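Local coordinates for ssDNA binding protein (Pyrococcus furiosus, PDB 4PSM) that probably binds single-stranded DNA as a four-chain assembly, holding it in tunnels between subunits, at residues K18-L23 / E34-A39; T7-A12 / E59-I64. All coordinates share one frame; numbering follows the deposited sequence.

Interaction 1: K18-L23 / E34-A39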
loop_
_atom_site.group_PDB
_atom_site.type_symbol
_atom_site.label_atom_id
_atom_site.label_comp_id
_atom_site.label_asym_id
_atom_site.label_seq_id
_atom_site.Cartn_x
_atom_site.Cartn_y
_atom_site.Cartn_z
ATOM N N LYS A 18 25.532 -18.291 6.186
ATOM C CA LYS A 18 24.956 -18.652 7.471
ATOM C C LYS A 18 25.548 -17.802 8.587
ATOM O O LYS A 18 24.840 -17.362 9.498
ATOM C CB LYS A 18 25.156 -20.139 7.767
ATOM C CG LYS A 18 24.465 -20.590 9.045
ATOM C CD LYS A 18 22.952 -20.406 8.941
ATOM C CE LYS A 18 22.216 -21.088 10.088
ATOM N NZ LYS A 18 22.446 -22.563 10.107
ATOM N N VAL A 19 26.853 -17.581 8.514
ATOM C CA VAL A 19 27.523 -16.736 9.481
ATOM C C VAL A 19 26.860 -15.359 9.482
ATOM O O VAL A 19 26.454 -14.853 10.527
ATOM C CB VAL A 19 29.029 -16.618 9.163
ATOM C CG1 VAL A 19 29.660 -15.470 9.939
ATOM C CG2 VAL A 19 29.725 -17.920 9.473
ATOM N N ARG A 20 26.730 -14.771 8.298
ATOM C CA ARG A 20 26.185 -13.428 8.178
ATOM C C ARG A 20 24.752 -13.362 8.702
ATOM O O ARG A 20 24.371 -12.412 9.383
ATOM C CB ARG A 20 26.243 -12.951 6.733
ATOM C CG ARG A 20 26.122 -11.425 6.589
ATOM C CD ARG A 20 26.075 -11.009 5.119
ATOM N NE ARG A 20 24.819 -11.431 4.497
ATOM C CZ ARG A 20 24.494 -11.194 3.230
ATOM N NH1 ARG A 20 25.335 -10.540 2.442
ATOM N NH2 ARG A 20 23.327 -11.612 2.750
ATOM N N ARG A 21 23.965 -14.388 8.398
ATOM C CA ARG A 21 22.582 -14.444 8.851
ATOM C C ARG A 21 22.481 -14.450 10.364
ATOM O O ARG A 21 21.705 -13.688 10.945
ATOM C CB ARG A 21 21.862 -15.635 8.237
ATOM C CG ARG A 21 21.618 -15.455 6.753
ATOM C CD ARG A 21 21.224 -16.748 6.091
ATOM N NE ARG A 21 20.182 -17.445 6.830
ATOM C CZ ARG A 21 19.756 -18.658 6.510
ATOM N NH1 ARG A 21 20.298 -19.276 5.471
ATOM N NH2 ARG A 21 18.798 -19.248 7.217
ATOM N N VAL A 22 23.283 -15.299 10.999
ATOM C CA VAL A 22 23.280 -15.412 12.452
ATOM C C VAL A 22 23.746 -14.106 13.073
ATOM O O VAL A 22 23.166 -13.621 14.044
ATOM C CB VAL A 22 24.188 -16.561 12.915
ATOM C CG1 VAL A 22 24.167 -16.685 14.444
ATOM C CG2 VAL A 22 23.735 -17.848 12.267
ATOM N N LEU A 23 24.802 -13.542 12.501
ATOM C CA LEU A 23 25.327 -12.265 12.953
ATOM C C LEU A 23 24.264 -11.145 12.902
ATOM O O LEU A 23 24.096 -10.394 13.866
ATOM C CB LEU A 23 26.563 -11.899 12.137
ATOM C CG LEU A 23 27.425 -10.761 12.680
ATOM C CD1 LEU A 23 27.712 -10.973 14.157
ATOM C CD2 LEU A 23 28.710 -10.656 11.889
ATOM N N GLU A 34 25.716 -2.300 7.695
ATOM C CA GLU A 34 26.993 -2.215 6.995
ATOM C C GLU A 34 28.129 -2.772 7.847
ATOM O O GLU A 34 29.090 -3.330 7.325
ATOM C CB GLU A 34 27.303 -0.776 6.559
ATOM C CG GLU A 34 26.528 0.292 7.318
ATOM C CD GLU A 34 25.103 0.458 6.812
ATOM O OE1 GLU A 34 24.208 0.726 7.640
ATOM O OE2 GLU A 34 24.884 0.327 5.586
ATOM N N GLU A 35 28.022 -2.620 9.162
ATOM C CA GLU A 35 29.036 -3.170 10.061
ATOM C C GLU A 35 28.954 -4.692 10.108
ATOM O O GLU A 35 29.977 -5.371 10.092
ATOM C CB GLU A 35 28.902 -2.586 11.477
ATOM C CG GLU A 35 29.765 -3.266 12.528
ATOM C CD GLU A 35 31.255 -3.128 12.256
ATOM O OE1 GLU A 35 31.641 -2.238 11.473
ATOM O OE2 GLU A 35 32.043 -3.911 12.830
ATOM N N VAL A 36 27.730 -5.215 10.168
ATOM C CA VAL A 36 27.499 -6.648 10.139
ATOM C C VAL A 36 28.091 -7.245 8.870
ATOM O O VAL A 36 28.807 -8.248 8.909
ATOM C CB VAL A 36 26.000 -6.974 10.201
ATOM C CG1 VAL A 36 25.756 -8.448 9.898
ATOM C CG2 VAL A 36 25.434 -6.605 11.559
ATOM N N VAL A 37 27.795 -6.619 7.740
ATOM C CA VAL A 37 28.310 -7.091 6.463
ATOM C C VAL A 37 29.830 -7.072 6.477
ATOM O O VAL A 37 30.484 -7.996 5.997
ATOM C CB VAL A 37 27.788 -6.236 5.296
ATOM C CG1 VAL A 37 28.635 -6.448 4.044
ATOM C CG2 VAL A 37 26.333 -6.561 5.021
ATOM N N LYS A 38 30.383 -6.011 7.044
ATOM C CA LYS A 38 31.820 -5.814 7.078
ATOM C C LYS A 38 32.480 -6.829 8.020
ATOM O O LYS A 38 33.474 -7.455 7.674
ATOM C CB LYS A 38 32.128 -4.374 7.501
ATOM C CG LYS A 38 33.575 -3.945 7.359
ATOM C CD LYS A 38 34.401 -4.326 8.576
ATOM C CE LYS A 38 35.426 -3.247 8.895
ATOM N NZ LYS A 38 36.196 -2.839 7.688
ATOM N N ALA A 39 31.913 -7.001 9.208
ATOM C CA ALA A 39 32.459 -7.928 10.190
ATOM C C ALA A 39 32.392 -9.376 9.698
ATOM O O ALA A 39 33.341 -10.139 9.843
ATOM C CB ALA A 39 31.733 -7.790 11.531
#
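Val36 directs its side chain at helix 15-26 and meets Leu23. Its CG1, anti to the backbone N (chi1 169°), lies 4.0 Å from Leu23 CG. The two side chains pass alongside each other, pointing opposite ways. Leu23 CD2 lies 3.8 Å from Val36 O. The same CG1 comes within 4.2 Å of Arg20 O, so it also lines the backbone one turn earlier. Thr27 and Val31 add further packing on Val36.

Val37 touches more lightly. Its CG2 is 4.5 Å from Arg20 CD, so the aliphatic part of the arginine makes this contact. The charged end belongs to the subunit interface: NH2 binds Leu144 O and NH1 pairs with Glu149, both of the second subunit.

Ala39 CB closes the segment, 4.2 Å from Leu23 CD2. Leu23 also packs on Ala40 of the second helix, and on Ile75 and Trp77 of strand 74-87, which joins the helix pair to that strand.

The contact is mostly buried and apolar. The short helix segments run roughly antiparallel, at 145°, with axes 9.6 Å apart. This is the packing of an alpha-alpha hairpin, two consecutive helices joined by a short connection.

Interaction 2: T7-A12 / E59-I64. With SO4 (sulfate ion), chain E.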
loop_
_atom_site.group_PDB
_atom_site.type_symbol
_atom_site.label_atom_id
_atom_site.label_comp_id
_atom_site.label_asym_id
_atom_site.label_seq_id
_atom_site.Cartn_x
_atom_site.Cartn_y
_atom_site.Cartn_z
ATOM N N THR A 7 26.741 -21.224 14.199
ATOM C CA THR A 7 26.027 -21.547 12.977
ATOM C C THR A 7 25.126 -22.768 13.145
ATOM O O THR A 7 24.107 -22.894 12.465
ATOM C CB THR A 7 26.999 -21.810 11.813
ATOM O OG1 THR A 7 27.874 -22.885 12.158
ATOM C CG2 THR A 7 27.819 -20.570 11.495
ATOM N N GLY A 8 25.498 -23.662 14.056
ATOM C CA GLY A 8 24.897 -24.981 14.098
ATOM C C GLY A 8 25.402 -25.699 12.868
ATOM O O GLY A 8 26.333 -25.219 12.209
ATOM N N PHE A 9 24.806 -26.839 12.541
ATOM C CA PHE A 9 25.262 -27.588 11.371
ATOM C C PHE A 9 24.972 -26.827 10.087
ATOM O O PHE A 9 23.874 -26.314 9.884
ATOM C CB PHE A 9 24.619 -28.975 11.306
ATOM C CG PHE A 9 25.029 -29.885 12.417
ATOM C CD1 PHE A 9 26.295 -30.462 12.426
ATOM C CD2 PHE A 9 24.154 -30.178 13.444
ATOM C CE1 PHE A 9 26.684 -31.319 13.448
ATOM C CE2 PHE A 9 24.538 -31.034 14.473
ATOM C CZ PHE A 9 25.808 -31.605 14.475
ATOM N N VAL A 10 25.964 -26.762 9.215
ATOM C CA VAL A 10 25.778 -26.138 7.922
ATOM C C VAL A 10 26.735 -26.731 6.891
ATOM O O VAL A 10 27.918 -26.939 7.164
ATOM C CB VAL A 10 25.971 -24.594 7.982
ATOM C CG1 VAL A 10 27.446 -24.244 8.210
ATOM C CG2 VAL A 10 25.437 -23.933 6.693
ATOM N N ARG A 11 26.202 -27.023 5.710
ATOM C CA ARG A 11 27.024 -27.446 4.595
ATOM C C ARG A 11 28.078 -26.376 4.361
ATOM O O ARG A 11 27.775 -25.188 4.378
ATOM C CB ARG A 11 26.160 -27.628 3.355
ATOM C CG ARG A 11 26.808 -28.422 2.241
ATOM C CD ARG A 11 25.767 -28.789 1.210
ATOM N NE ARG A 11 26.272 -29.713 0.205
ATOM C CZ ARG A 11 26.878 -29.342 -0.914
ATOM N NH1 ARG A 11 27.063 -28.053 -1.173
ATOM N NH2 ARG A 11 27.297 -30.261 -1.772
ATOM N N ALA A 12 29.317 -26.806 4.170
ATOM C CA ALA A 12 30.440 -25.892 4.045
ATOM C C ALA A 12 30.199 -24.869 2.942
ATOM O O ALA A 12 30.494 -23.687 3.117
ATOM C CB ALA A 12 31.737 -26.669 3.793
ATOM N N GLU A 59 30.919 -30.217 0.181
ATOM C CA GLU A 59 29.942 -31.254 0.533
ATOM C C GLU A 59 30.004 -31.584 2.020
ATOM O O GLU A 59 29.050 -32.099 2.596
ATOM C CB GLU A 59 30.184 -32.546 -0.266
ATOM C CG GLU A 59 29.946 -32.426 -1.764
ATOM C CD GLU A 59 30.971 -31.547 -2.455
ATOM O OE1 GLU A 59 32.182 -31.844 -2.356
ATOM O OE2 GLU A 59 30.564 -30.554 -3.094
ATOM N N ASP A 60 31.140 -31.296 2.634
ATOM C CA ASP A 60 31.299 -31.527 4.057
ATOM C C ASP A 60 30.385 -30.609 4.852
ATOM O O ASP A 60 29.894 -29.600 4.347
ATOM C CB ASP A 60 32.755 -31.320 4.487
ATOM C CG ASP A 60 33.708 -32.301 3.816
ATOM O OD1 ASP A 60 33.318 -33.469 3.586
ATOM O OD2 ASP A 60 34.850 -31.898 3.514
ATOM N N VAL A 61 30.167 -30.972 6.104
ATOM C CA VAL A 61 29.367 -30.170 7.000
ATOM C C VAL A 61 30.251 -29.632 8.112
ATOM O O VAL A 61 31.093 -30.338 8.651
ATOM C CB VAL A 61 28.199 -30.982 7.581
ATOM C CG1 VAL A 61 27.551 -30.241 8.735
ATOM C CG2 VAL A 61 27.185 -31.294 6.482
ATOM N N VAL A 62 30.056 -28.365 8.440
ATOM C CA VAL A 62 30.831 -27.727 9.483
ATOM C C VAL A 62 29.908 -27.151 10.551
ATOM O O VAL A 62 28.712 -26.967 10.325
ATOM C CB VAL A 62 31.704 -26.592 8.904
ATOM C CG1 VAL A 62 32.555 -27.114 7.760
ATOM C CG2 VAL A 62 30.827 -25.433 8.426
ATOM N N ARG A 63 30.473 -26.899 11.724
ATOM C CA ARG A 63 29.844 -26.060 12.728
ATOM C C ARG A 63 30.843 -24.980 13.086
ATOM O O ARG A 63 32.010 -25.268 13.328
ATOM C CB ARG A 63 29.479 -26.850 13.975
ATOM C CG ARG A 63 28.422 -27.904 13.757
ATOM C CD ARG A 63 28.185 -28.680 15.038
ATOM N NE ARG A 63 27.667 -27.828 16.103
ATOM C CZ ARG A 63 26.375 -27.588 16.297
ATOM N NH1 ARG A 63 25.469 -28.135 15.497
ATOM N NH2 ARG A 63 25.985 -26.803 17.290
ATOM N N ILE A 64 30.382 -23.736 13.121
ATOM C CA ILE A 64 31.258 -22.617 13.428
ATOM C C ILE A 64 30.804 -21.887 14.685
ATOM O O ILE A 64 29.626 -21.570 14.852
ATOM C CB ILE A 64 31.348 -21.629 12.247
ATOM C CG1 ILE A 64 31.986 -22.323 11.041
ATOM C CG2 ILE A 64 32.131 -20.379 12.653
ATOM C CD1 ILE A 64 32.048 -21.473 9.801
HETATM S S SO4 E . 27.641 -28.459 -5.008
HETATM O O1 SO4 E . 28.142 -28.271 -6.368
HETATM O O2 SO4 E . 26.179 -28.458 -5.020
HETATM O O3 SO4 E . 28.136 -29.727 -4.473
HETATM O O4 SO4 E . 28.121 -27.376 -4.160
HETATM O O HOH W 1 27.816 -23.872 15.675
#
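Val10 and Val62 form an antiparallel hydrogen-bonded pair where strand 4-11, an outer strand within this chain, joins strand 61-71, the middle one of a three-stranded antiparallel sheet. Val62 N donates to Val10 O at 2.9 Å, nearly straight at 174°. Val10 N returns a bond to Val62 O. On this face Val10 CG1 lies 3.6 Å from Val62 CG2, the side chains side by side and pointing the same way.

The chain turns a corner at Phe9. Before it, Thr7 N bonds Ile64 O. Thr7 OG1 sits between the backbone N and the carbonyl carbon (chi1 59°). There it accepts from Ile64 N at 2.8 Å and donates to a lone pair of Gly8 O. A valine here would probably leave Ile64 N without its acceptor and Gly8 O without this donor. A water links Gly8 N to Ile64 O.

At the other end, Ala12 N bonds Asp60 O. The extended Arg11 lies beside the poorly ordered Glu59, and their salt bridge is long. Arg11 NH1 also bonds Ser13. NH1 and NH2 each bond a sulfate oxygen; the ion is probably from the crystallisation liquor.

On the face opposite Val10, Arg63 makes a cation-pi contact over the Phe9 ring, CZ 4.4 Å from the centroid. Its CD makes a CH-pi contact at 3.8 Å. Glu101 of the third subunit forms a salt bridge with Arg63 NH1 and accepts a hydrogen bond from Phe9 N. The guanidinium is tilted 71° to the ring, with NH1 3.1 Å above the ring plane, offset toward the rim.

Overall arrangement
The two contacts have centres about 17 Å apart and lie within the ThermoDBP-related region. Along the chain the segments come in the order 7-12, 18-23, 34-39 and 59-64. Interaction 1 is thus nested in the loop closed by interaction 2. Strand 4-11 leads into helix 15-26, and helix 33-53 leads into strand 61-71. In sequence, the helix pair is inserted between two strands that are neighbours in the sheet. The contacts also touch directly. Lys18 NZ probably bonds Thr7 O at 2.9 Å, and Val19 packs on Thr7. Helix 15-26 is thereby fastened to strand 4-11. Each contact also meets other subunits, so this compact region contributes to the four-chain assembly.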